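Local coordinates for probable secreted solute-binding lipoprotein (Streptomyces coelicolor, PDB 3I3V) that probably binds a solute outside the cell and hands it to a membrane transporter, at residues 109-112 / 113-117; 257-260 / 261-265; 316-319 / 320-324; 365-368 / 369-373. One frame throughout, in Å; residues are numbered along the deposited sequence.

Interaction 1: residues 109-112 / 113-117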
loop_
_atom_site.group_PDB
_atom_site.type_symbol
_atom_site.label_atom_id
_atom_site.label_comp_id
_atom_site.label_asym_id
_atom_site.label_seq_id
_atom_site.Cartn_x
_atom_site.Cartn_y
_atom_site.Cartn_z
ATOM N N TRP C 109 50.261 -1.178 -0.632
ATOM C CA TRP C 109 50.190 -2.182 -1.696
ATOM C C TRP C 109 49.854 -1.562 -3.055
ATOM O O TRP C 109 49.627 -2.290 -4.027
ATOM C CB TRP C 109 49.148 -3.264 -1.378
ATOM C CG TRP C 109 49.652 -4.408 -0.541
ATOM C CD1 TRP C 109 49.516 -4.557 0.811
ATOM C CD2 TRP C 109 50.348 -5.578 -1.005
ATOM N NE1 TRP C 109 50.074 -5.744 1.215
ATOM C CE2 TRP C 109 50.597 -6.389 0.124
ATOM C CE3 TRP C 109 50.789 -6.015 -2.262
ATOM C CZ2 TRP C 109 51.262 -7.621 0.034
ATOM C CZ3 TRP C 109 51.452 -7.247 -2.352
ATOM C CH2 TRP C 109 51.683 -8.031 -1.207
ATOM N N THR C 110 49.819 -0.229 -3.109
ATOM C CA THR C 110 49.519 0.517 -4.338
ATOM C C THR C 110 50.804 1.150 -4.865
ATOM O O THR C 110 51.551 1.757 -4.100
ATOM C CB THR C 110 48.514 1.653 -4.077
ATOM O OG1 THR C 110 47.319 1.117 -3.491
ATOM C CG2 THR C 110 48.169 2.367 -5.378
ATOM N N ASP C 111 51.056 1.011 -6.167
ATOM C CA ASP C 111 52.261 1.576 -6.773
ATOM C C ASP C 111 52.039 3.015 -7.235
ATOM O O ASP C 111 51.012 3.619 -6.925
ATOM C CB ASP C 111 52.734 0.723 -7.963
ATOM C CG ASP C 111 51.732 0.697 -9.115
ATOM O OD1 ASP C 111 50.907 1.630 -9.220
ATOM O OD2 ASP C 111 51.779 -0.256 -9.926
ATOM N N ASP C 112 53.007 3.547 -7.980
ATOM C CA ASP C 112 52.946 4.916 -8.492
ATOM C C ASP C 112 51.793 5.174 -9.456
ATOM O O ASP C 112 51.243 6.275 -9.479
ATOM C CB ASP C 112 54.256 5.285 -9.194
ATOM C CG ASP C 112 55.430 5.346 -8.244
ATOM O OD1 ASP C 112 55.198 5.305 -7.017
ATOM O OD2 ASP C 112 56.584 5.445 -8.721
ATOM N N GLU C 113 51.434 4.173 -10.256
ATOM C CA GLU C 113 50.345 4.318 -11.222
ATOM C C GLU C 113 48.960 4.106 -10.618
ATOM O O GLU C 113 47.968 4.021 -11.348
ATOM C CB GLU C 113 50.521 3.341 -12.392
ATOM C CG GLU C 113 51.662 3.664 -13.337
ATOM C CD GLU C 113 53.009 3.415 -12.709
ATOM O OE1 GLU C 113 53.239 2.273 -12.254
ATOM O OE2 GLU C 113 53.834 4.355 -12.670
ATOM N N GLY C 114 48.890 4.019 -9.295
ATOM C CA GLY C 114 47.604 3.809 -8.652
ATOM C C GLY C 114 47.107 2.391 -8.857
ATOM O O GLY C 114 45.911 2.114 -8.757
ATOM N N ARG C 115 48.029 1.485 -9.162
ATOM C CA ARG C 115 47.678 0.084 -9.361
ATOM C C ARG C 115 47.876 -0.669 -8.051
ATOM O O ARG C 115 48.838 -0.417 -7.327
ATOM C CB ARG C 115 48.559 -0.543 -10.446
ATOM C CG ARG C 115 48.195 -0.134 -11.869
ATOM C CD ARG C 115 49.107 -0.791 -12.902
ATOM N NE ARG C 115 50.514 -0.446 -12.691
ATOM C CZ ARG C 115 51.453 -0.565 -13.622
ATOM N NH1 ARG C 115 51.139 -1.015 -14.830
ATOM N NH2 ARG C 115 52.702 -0.235 -13.344
ATOM N N VAL C 116 46.957 -1.576 -7.733
ATOM C CA VAL C 116 47.086 -2.365 -6.514
ATOM C C VAL C 116 47.719 -3.699 -6.891
ATOM O O VAL C 116 47.114 -4.510 -7.592
ATOM C CB VAL C 116 45.727 -2.604 -5.854
ATOM C CG1 VAL C 116 45.916 -3.381 -4.548
ATOM C CG2 VAL C 116 45.053 -1.262 -5.580
ATOM N N ARG C 117 48.947 -3.915 -6.433
ATOM C CA ARG C 117 49.681 -5.131 -6.757
ATOM C C ARG C 117 48.958 -6.409 -6.357
ATOM O O ARG C 117 48.907 -7.371 -7.131
ATOM C CB ARG C 117 51.051 -5.103 -6.092
ATOM C CG ARG C 117 51.827 -3.828 -6.327
ATOM C CD ARG C 117 53.080 -3.835 -5.485
ATOM N NE ARG C 117 53.695 -2.518 -5.392
ATOM C CZ ARG C 117 54.619 -2.053 -6.225
ATOM N NH1 ARG C 117 55.046 -2.804 -7.233
ATOM N NH2 ARG C 117 55.128 -0.840 -6.037
#
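Asp111 and Arg115 are joined by a salt bridge across a tight turn. Arg115 NE donates to Asp111 OD2 at 3.0 Å, using the syn lone pair of that oxygen. The carboxylate and guanidinium planes are 58° apart, and NE is the atom that bonds. Arg115 NH2 also reaches Glu113 OE1, a weak bond but part of the same charged network. Asp111 OD1 turns to the backbone instead. It accepts from Arg115 N at 2.9 Å, from above the carboxylate plane, and weakly from Glu113 N. The carboxylate can do this because CG sits between the backbone N and the carbonyl carbon (chi1 64°), which folds it back over the turn. An alanine at Asp111 would probably leave Arg115 N without its acceptor and the guanidinium with one anchor fewer.

The backbone forms a hairpin-like loop, with a single bridge between Thr110 and Val116 and a type I turn from Asp111 to Gly114 at its tip. Gly114 N donates to Asp111 O at 3.2 Å. Asp111 N donates to Arg115 O at 2.9 Å, and Arg117 N to Trp109 O at 3.0 Å. Gly114 has positive phi, which favours glycine.

Van der Waals contacts add to this. Arg117 CB meets the edge of the Trp109 ring at CE3, 3.9 Å away. Arg117 also lays one guanidinium face over Asp111 CB.

The loop follows helix 103-108 and precedes strand 122-131. Arg115 NH2 also forms a salt bridge to Asp81 of helix 79-82, a third acid beside this guanidinium. Val116 packs on helix 89-93.

Interaction 2: residues 257-260 / 261-265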
loop_
_atom_site.group_PDB
_atom_site.type_symbol
_atom_site.label_atom_id
_atom_site.label_comp_id
_atom_site.label_asym_id
_atom_site.label_seq_id
_atom_site.Cartn_x
_atom_site.Cartn_y
_atom_site.Cartn_z
ATOM N N GLU C 257 55.059 -18.866 28.584
ATOM C CA GLU C 257 53.875 -18.405 29.304
ATOM C C GLU C 257 54.120 -17.890 30.727
ATOM O O GLU C 257 53.479 -16.925 31.159
ATOM C CB GLU C 257 52.829 -19.522 29.312
ATOM C CG GLU C 257 52.291 -19.894 30.677
ATOM C CD GLU C 257 51.070 -20.777 30.572
ATOM O OE1 GLU C 257 51.186 -21.908 30.049
ATOM O OE2 GLU C 257 49.988 -20.333 31.005
ATOM N N LYS C 258 55.027 -18.532 31.458
ATOM C CA LYS C 258 55.339 -18.093 32.816
ATOM C C LYS C 258 55.870 -16.659 32.755
ATOM O O LYS C 258 55.474 -15.801 33.546
ATOM C CB LYS C 258 56.397 -19.008 33.439
ATOM C CG LYS C 258 55.966 -20.456 33.560
ATOM C CD LYS C 258 54.932 -20.646 34.663
ATOM C CE LYS C 258 55.554 -20.529 36.056
ATOM N NZ LYS C 258 56.203 -19.206 36.302
ATOM N N VAL C 259 56.768 -16.414 31.801
ATOM C CA VAL C 259 57.369 -15.101 31.597
ATOM C C VAL C 259 56.361 -14.122 31.002
ATOM O O VAL C 259 56.270 -12.978 31.441
ATOM C CB VAL C 259 58.571 -15.188 30.635
ATOM C CG1 VAL C 259 59.221 -13.820 30.493
ATOM C CG2 VAL C 259 59.565 -16.219 31.134
ATOM N N ALA C 260 55.613 -14.577 30.000
ATOM C CA ALA C 260 54.606 -13.752 29.335
ATOM C C ALA C 260 53.535 -13.267 30.305
ATOM O O ALA C 260 52.960 -12.194 30.119
ATOM C CB ALA C 260 53.953 -14.537 28.199
ATOM N N GLY C 261 53.261 -14.067 31.332
ATOM C CA GLY C 261 52.254 -13.693 32.312
ATOM C C GLY C 261 52.444 -12.290 32.859
ATOM O O GLY C 261 51.479 -11.528 32.986
ATOM N N HIS C 262 53.687 -11.947 33.185
ATOM C CA HIS C 262 54.003 -10.624 33.710
ATOM C C HIS C 262 54.815 -9.768 32.734
ATOM O O HIS C 262 55.768 -9.093 33.125
ATOM C CB HIS C 262 54.733 -10.733 35.064
ATOM C CG HIS C 262 55.919 -11.653 35.062
ATOM N ND1 HIS C 262 55.936 -12.841 35.759
ATOM C CD2 HIS C 262 57.147 -11.530 34.503
ATOM C CE1 HIS C 262 57.124 -13.408 35.634
ATOM N NE2 HIS C 262 57.878 -12.633 34.878
ATOM N N THR C 263 54.431 -9.809 31.459
ATOM C CA THR C 263 55.085 -9.017 30.422
ATOM C C THR C 263 54.053 -8.066 29.820
ATOM O O THR C 263 52.888 -8.416 29.643
ATOM C CB THR C 263 55.705 -9.917 29.301
ATOM O OG1 THR C 263 56.885 -10.558 29.798
ATOM C CG2 THR C 263 56.095 -9.086 28.078
ATOM N N GLU C 264 54.485 -6.850 29.524
ATOM C CA GLU C 264 53.611 -5.845 28.944
ATOM C C GLU C 264 54.211 -5.283 27.661
ATOM O O GLU C 264 55.418 -5.086 27.574
ATOM C CB GLU C 264 53.391 -4.714 29.942
ATOM C CG GLU C 264 52.408 -5.047 31.047
ATOM C CD GLU C 264 52.263 -3.918 32.045
ATOM O OE1 GLU C 264 52.248 -2.741 31.620
ATOM O OE2 GLU C 264 52.153 -4.209 33.253
ATOM N N VAL C 265 53.367 -5.016 26.670
ATOM C CA VAL C 265 53.851 -4.476 25.407
ATOM C C VAL C 265 53.528 -3.001 25.247
ATOM O O VAL C 265 52.470 -2.529 25.676
ATOM C CB VAL C 265 53.269 -5.239 24.192
ATOM C CG1 VAL C 265 53.744 -6.679 24.204
ATOM C CG2 VAL C 265 51.759 -5.172 24.207
#
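Val259 O, near the end of helix 257-261, accepts two hydrogen bonds from the residues that follow. His262 N donates to it at 3.3 Å, and Thr263 OG1 at 3.0 Å. The two donors approach from opposite faces of the carbonyl plane. Two residues earlier in the helix, Glu257 O accepts from Gly261 N at 2.9 Å. Thr263 N then reaches back to Ala260 O at 3.1 Å, from well above that carbonyl plane. The backbone thus passes from helix to extended strand within a few residues. This is a helix-to-strand junction that leads into the mixed sheet, where strand 263-266 runs antiparallel to strand 122-131.

Among the side chains, Thr263 places OG1 beside its own backbone N (chi1 -74°), which brings the hydroxyl to Val259 O. His262 lays one ring face over the same carbonyl, with CD2 at 3.5 Å from Val259 O. Its CG lies between the backbone N and the carbonyl carbon (chi1 51°), folding the ring back over the helix end. The ring's NE2 is hydrogen-bonded to Glu240. An alanine in place of His262 would probably leave Glu240 without this partner and uncover one side of the Val259 carbonyl. Leu340 of helix 339-345 packs against both Ala260 and Thr263.

Interaction 3: residues 316-319 / 320-324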
loop_
_atom_site.group_PDB
_atom_site.type_symbol
_atom_site.label_atom_id
_atom_site.label_comp_id
_atom_site.label_asym_id
_atom_site.label_seq_id
_atom_site.Cartn_x
_atom_site.Cartn_y
_atom_site.Cartn_z
ATOM N N VAL C 316 38.966 -14.647 8.563
ATOM C CA VAL C 316 40.005 -13.744 9.018
ATOM C C VAL C 316 40.263 -13.964 10.508
ATOM O O VAL C 316 41.410 -14.088 10.933
ATOM C CB VAL C 316 39.584 -12.291 8.779
ATOM C CG1 VAL C 316 40.581 -11.352 9.403
ATOM C CG2 VAL C 316 39.461 -12.041 7.282
ATOM N N ALA C 317 39.185 -14.029 11.287
ATOM C CA ALA C 317 39.261 -14.231 12.734
ATOM C C ALA C 317 39.978 -15.529 13.122
ATOM O O ALA C 317 40.594 -15.604 14.177
ATOM C CB ALA C 317 37.851 -14.203 13.334
ATOM N N ARG C 318 39.892 -16.557 12.287
ATOM C CA ARG C 318 40.586 -17.808 12.589
ATOM C C ARG C 318 42.096 -17.588 12.498
ATOM O O ARG C 318 42.855 -18.074 13.341
ATOM C CB ARG C 318 40.173 -18.929 11.626
ATOM C CG ARG C 318 38.792 -19.518 11.891
ATOM C CD ARG C 318 38.584 -20.825 11.124
ATOM N NE ARG C 318 37.813 -21.804 11.892
ATOM C CZ ARG C 318 36.498 -21.747 12.107
ATOM N NH1 ARG C 318 35.771 -20.750 11.607
ATOM N NH2 ARG C 318 35.908 -22.690 12.836
ATOM N N PHE C 319 42.536 -16.865 11.469
ATOM C CA PHE C 319 43.958 -16.593 11.319
ATOM C C PHE C 319 44.453 -15.864 12.554
ATOM O O PHE C 319 45.517 -16.175 13.081
ATOM C CB PHE C 319 44.229 -15.763 10.059
ATOM C CG PHE C 319 44.338 -16.595 8.819
ATOM C CD1 PHE C 319 45.480 -17.362 8.585
ATOM C CD2 PHE C 319 43.271 -16.681 7.925
ATOM C CE1 PHE C 319 45.557 -18.202 7.485
ATOM C CE2 PHE C 319 43.337 -17.520 6.819
ATOM C CZ PHE C 319 44.478 -18.285 6.596
ATOM N N VAL C 320 43.657 -14.912 13.017
ATOM C CA VAL C 320 43.976 -14.124 14.204
ATOM C C VAL C 320 43.957 -14.965 15.488
ATOM O O VAL C 320 44.937 -15.019 16.218
ATOM C CB VAL C 320 42.963 -12.979 14.369
ATOM C CG1 VAL C 320 43.204 -12.250 15.683
ATOM C CG2 VAL C 320 43.074 -12.018 13.194
ATOM N N THR C 321 42.830 -15.628 15.727
ATOM C CA THR C 321 42.601 -16.446 16.914
ATOM C C THR C 321 43.356 -17.764 17.000
ATOM O O THR C 321 43.984 -18.053 18.012
ATOM C CB THR C 321 41.089 -16.747 17.068
ATOM O OG1 THR C 321 40.390 -15.529 17.370
ATOM C CG2 THR C 321 40.843 -17.746 18.177
ATOM N N GLU C 322 43.283 -18.562 15.942
ATOM C CA GLU C 322 43.935 -19.865 15.914
ATOM C C GLU C 322 45.417 -19.846 15.533
ATOM O O GLU C 322 46.187 -20.702 15.971
ATOM C CB GLU C 322 43.163 -20.797 14.964
ATOM C CG GLU C 322 41.662 -20.822 15.243
ATOM C CD GLU C 322 40.905 -21.783 14.349
ATOM O OE1 GLU C 322 39.654 -21.789 14.399
ATOM O OE2 GLU C 322 41.556 -22.537 13.598
ATOM N N SER C 323 45.827 -18.873 14.728
ATOM C CA SER C 323 47.223 -18.800 14.322
ATOM C C SER C 323 47.995 -17.649 14.966
ATOM O O SER C 323 49.225 -17.640 14.948
ATOM C CB SER C 323 47.315 -18.687 12.802
ATOM O OG SER C 323 48.651 -18.851 12.364
ATOM N N GLY C 324 47.275 -16.681 15.532
ATOM C CA GLY C 324 47.926 -15.540 16.156
ATOM C C GLY C 324 48.607 -14.635 15.142
ATOM O O GLY C 324 49.691 -14.095 15.393
HETATM O O HOH W 1 40.047 -24.054 11.842
#
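Arg318 and Glu322 form an i to i+4 salt bridge on the last turns of helix 313-323. Arg318 NE lies 3.1 Å from Glu322 OE1. The two side chains run side by side and point the same way. Their planar ends are turned 77° apart, so the carboxylate does not pair flat with the guanidinium. Arg318 CG also comes within 3.5 Å of Glu322 OE1, which shows how closely the aliphatic part of the arginine follows the glutamate. The Glu322 chain is extended beyond CG (chi2 -178°), and this carries its carboxylate to the arginine.

The helix backbone sets the spacing. Glu322 N donates to Arg318 O at 2.7 Å, so the same two residues are tied by main chain and side chain. Thr321 N bonds to Ala317 O at 2.7 Å, and Val320 N to Val316 O at 3.2 Å. The regular pattern weakens after Glu322. Ser323 N has weak bonds to both Arg318 O and Phe319 O. Gly324 leaves helical geometry with positive phi.

Further out, Phe319 meets the rings of Tyr121 and Phe122 edge to face. Val316, Phe319 and Val320 pack on Met327 of strand 326-327. Arg318 and Glu322 both touch Thr25 of helix 23-36, and Ser323 OG bonds to Arg325. A water bridges the ion pair: it accepts from Arg318 NE at 3.2 Å and donates to Glu322 OE2 at 2.8 Å.

Interaction 4: residues 365-368 / 369-373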
loop_
_atom_site.group_PDB
_atom_site.type_symbol
_atom_site.label_atom_id
_atom_site.label_comp_id
_atom_site.label_asym_id
_atom_site.label_seq_id
_atom_site.Cartn_x
_atom_site.Cartn_y
_atom_site.Cartn_z
ATOM N N ALA C 365 72.230 -3.537 -0.636
ATOM C CA ALA C 365 72.579 -2.873 0.615
ATOM C C ALA C 365 72.115 -3.625 1.871
ATOM O O ALA C 365 72.550 -3.310 2.976
ATOM C CB ALA C 365 71.996 -1.476 0.614
ATOM N N ALA C 366 71.242 -4.612 1.695
ATOM C CA ALA C 366 70.692 -5.384 2.811
ATOM C C ALA C 366 71.718 -6.015 3.745
ATOM O O ALA C 366 71.648 -5.850 4.961
ATOM C CB ALA C 366 69.756 -6.460 2.275
ATOM N N GLN C 367 72.669 -6.740 3.179
ATOM C CA GLN C 367 73.686 -7.399 3.984
ATOM C C GLN C 367 74.672 -6.402 4.591
ATOM O O GLN C 367 75.057 -6.533 5.754
ATOM C CB GLN C 367 74.431 -8.436 3.135
ATOM C CG GLN C 367 74.583 -9.789 3.814
ATOM C CD GLN C 367 75.425 -9.714 5.068
ATOM O OE1 GLN C 367 75.024 -10.195 6.131
ATOM N NE2 GLN C 367 76.604 -9.110 4.951
ATOM N N PRO C 368 75.110 -5.400 3.809
ATOM C CA PRO C 368 76.055 -4.424 4.365
ATOM C C PRO C 368 75.413 -3.532 5.427
ATOM O O PRO C 368 76.092 -3.024 6.312
ATOM C CB PRO C 368 76.504 -3.633 3.139
ATOM C CG PRO C 368 76.379 -4.644 2.025
ATOM C CD PRO C 368 75.053 -5.295 2.341
ATOM N N LEU C 369 74.104 -3.341 5.333
ATOM C CA LEU C 369 73.387 -2.502 6.284
ATOM C C LEU C 369 73.374 -3.178 7.664
ATOM O O LEU C 369 73.327 -2.510 8.694
ATOM C CB LEU C 369 71.962 -2.254 5.777
ATOM C CG LEU C 369 71.185 -1.064 6.348
ATOM C CD1 LEU C 369 71.960 0.224 6.099
ATOM C CD2 LEU C 369 69.809 -0.989 5.690
ATOM N N ILE C 370 73.424 -4.507 7.676
ATOM C CA ILE C 370 73.448 -5.253 8.923
ATOM C C ILE C 370 74.851 -5.167 9.506
ATOM O O ILE C 370 75.019 -5.052 10.717
ATOM C CB ILE C 370 73.087 -6.745 8.697
ATOM C CG1 ILE C 370 71.570 -6.894 8.564
ATOM C CG2 ILE C 370 73.645 -7.607 9.828
ATOM C CD1 ILE C 370 71.129 -8.303 8.236
ATOM N N THR C 371 75.857 -5.219 8.638
ATOM C CA THR C 371 77.240 -5.152 9.082
ATOM C C THR C 371 77.523 -3.756 9.617
ATOM O O THR C 371 78.296 -3.591 10.566
ATOM C CB THR C 371 78.227 -5.487 7.925
ATOM O OG1 THR C 371 77.944 -6.795 7.410
ATOM C CG2 THR C 371 79.663 -5.482 8.425
ATOM N N ALA C 372 76.894 -2.753 9.009
ATOM C CA ALA C 372 77.062 -1.366 9.436
ATOM C C ALA C 372 76.348 -1.181 10.767
ATOM O O ALA C 372 76.750 -0.362 11.601
ATOM C CB ALA C 372 76.471 -0.413 8.403
ATOM N N THR C 373 75.271 -1.941 10.945
ATOM C CA THR C 373 74.493 -1.876 12.169
ATOM C C THR C 373 75.270 -2.462 13.340
ATOM O O THR C 373 75.195 -1.947 14.451
ATOM C CB THR C 373 73.156 -2.588 11.999
ATOM O OG1 THR C 373 72.257 -1.723 11.293
ATOM C CG2 THR C 373 72.564 -2.938 13.338
#
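Gln367 and Thr371 meet through an i to i+4 contact within helix 363-377, one turn apart. The helix lies beside helices 172-182 and 383-392. The contact is centred on a backbone carbonyl. Gln367 O accepts from Thr371 N at 3.3 Å, and Thr371 OG1 adds a weak bond to the same oxygen. A weak bond from Ile370 N also ends there. With OG1 beside its own backbone N (chi1 -58°), the threonine hydroxyl turns back along the helix. The Gln367 side chain bends at chi2 and brings NE2 to 3.6 Å from Thr371 OG1. The two side chains pass at a slant, without a close polar bond.

Pro368 marks a kink. Its N carries no hydrogen, so it cannot bond to the turn before. Helical bonds still span it. Leu369 N donates to Ala365 O at 2.8 Å, and Ala372 N to Pro368 O at 2.8 Å. Two residues on from Thr371, Thr373 OG1 donates to Leu369 O at 2.9 Å, the same i to i-4 pattern but not weak.

Leu369, Ala372 and Thr373 face the neighbouring helices. Leu369 touches Gln175 of helix 172-182, as well as Ala393 and Tyr394. Thr373 packs on Gln175 and Leu178. Ala372 rests against Ala389 and Leu390 of helix 383-392.

Both threonine hydroxyls turn to carbonyls of their own helix, Thr371 weakly and Thr373 more firmly. Thr373 is buried, and its bond to Leu369 O gives that hydroxyl a partner away from solvent.

The four interactions follow one another along the chain, and none touches another. Interactions 1 and 2 are the farthest apart, with centres about 40 Å from each other on opposite sides of the chain's centre. Interactions 2 and 3 are the nearest pair, with centres about 21 Å apart. Strand 122-131 links much of this layout. It follows the loop of interaction 1, pairs with the strand entered in interaction 2, and pairs with strand 326-327, on which the helix of interaction 3 packs. Interaction 4 lies on a helix packed against two others. The contacts are therefore spread over a protein of the periplasmic-binding-protein clan, and each is local to its own turn, helix end or helix.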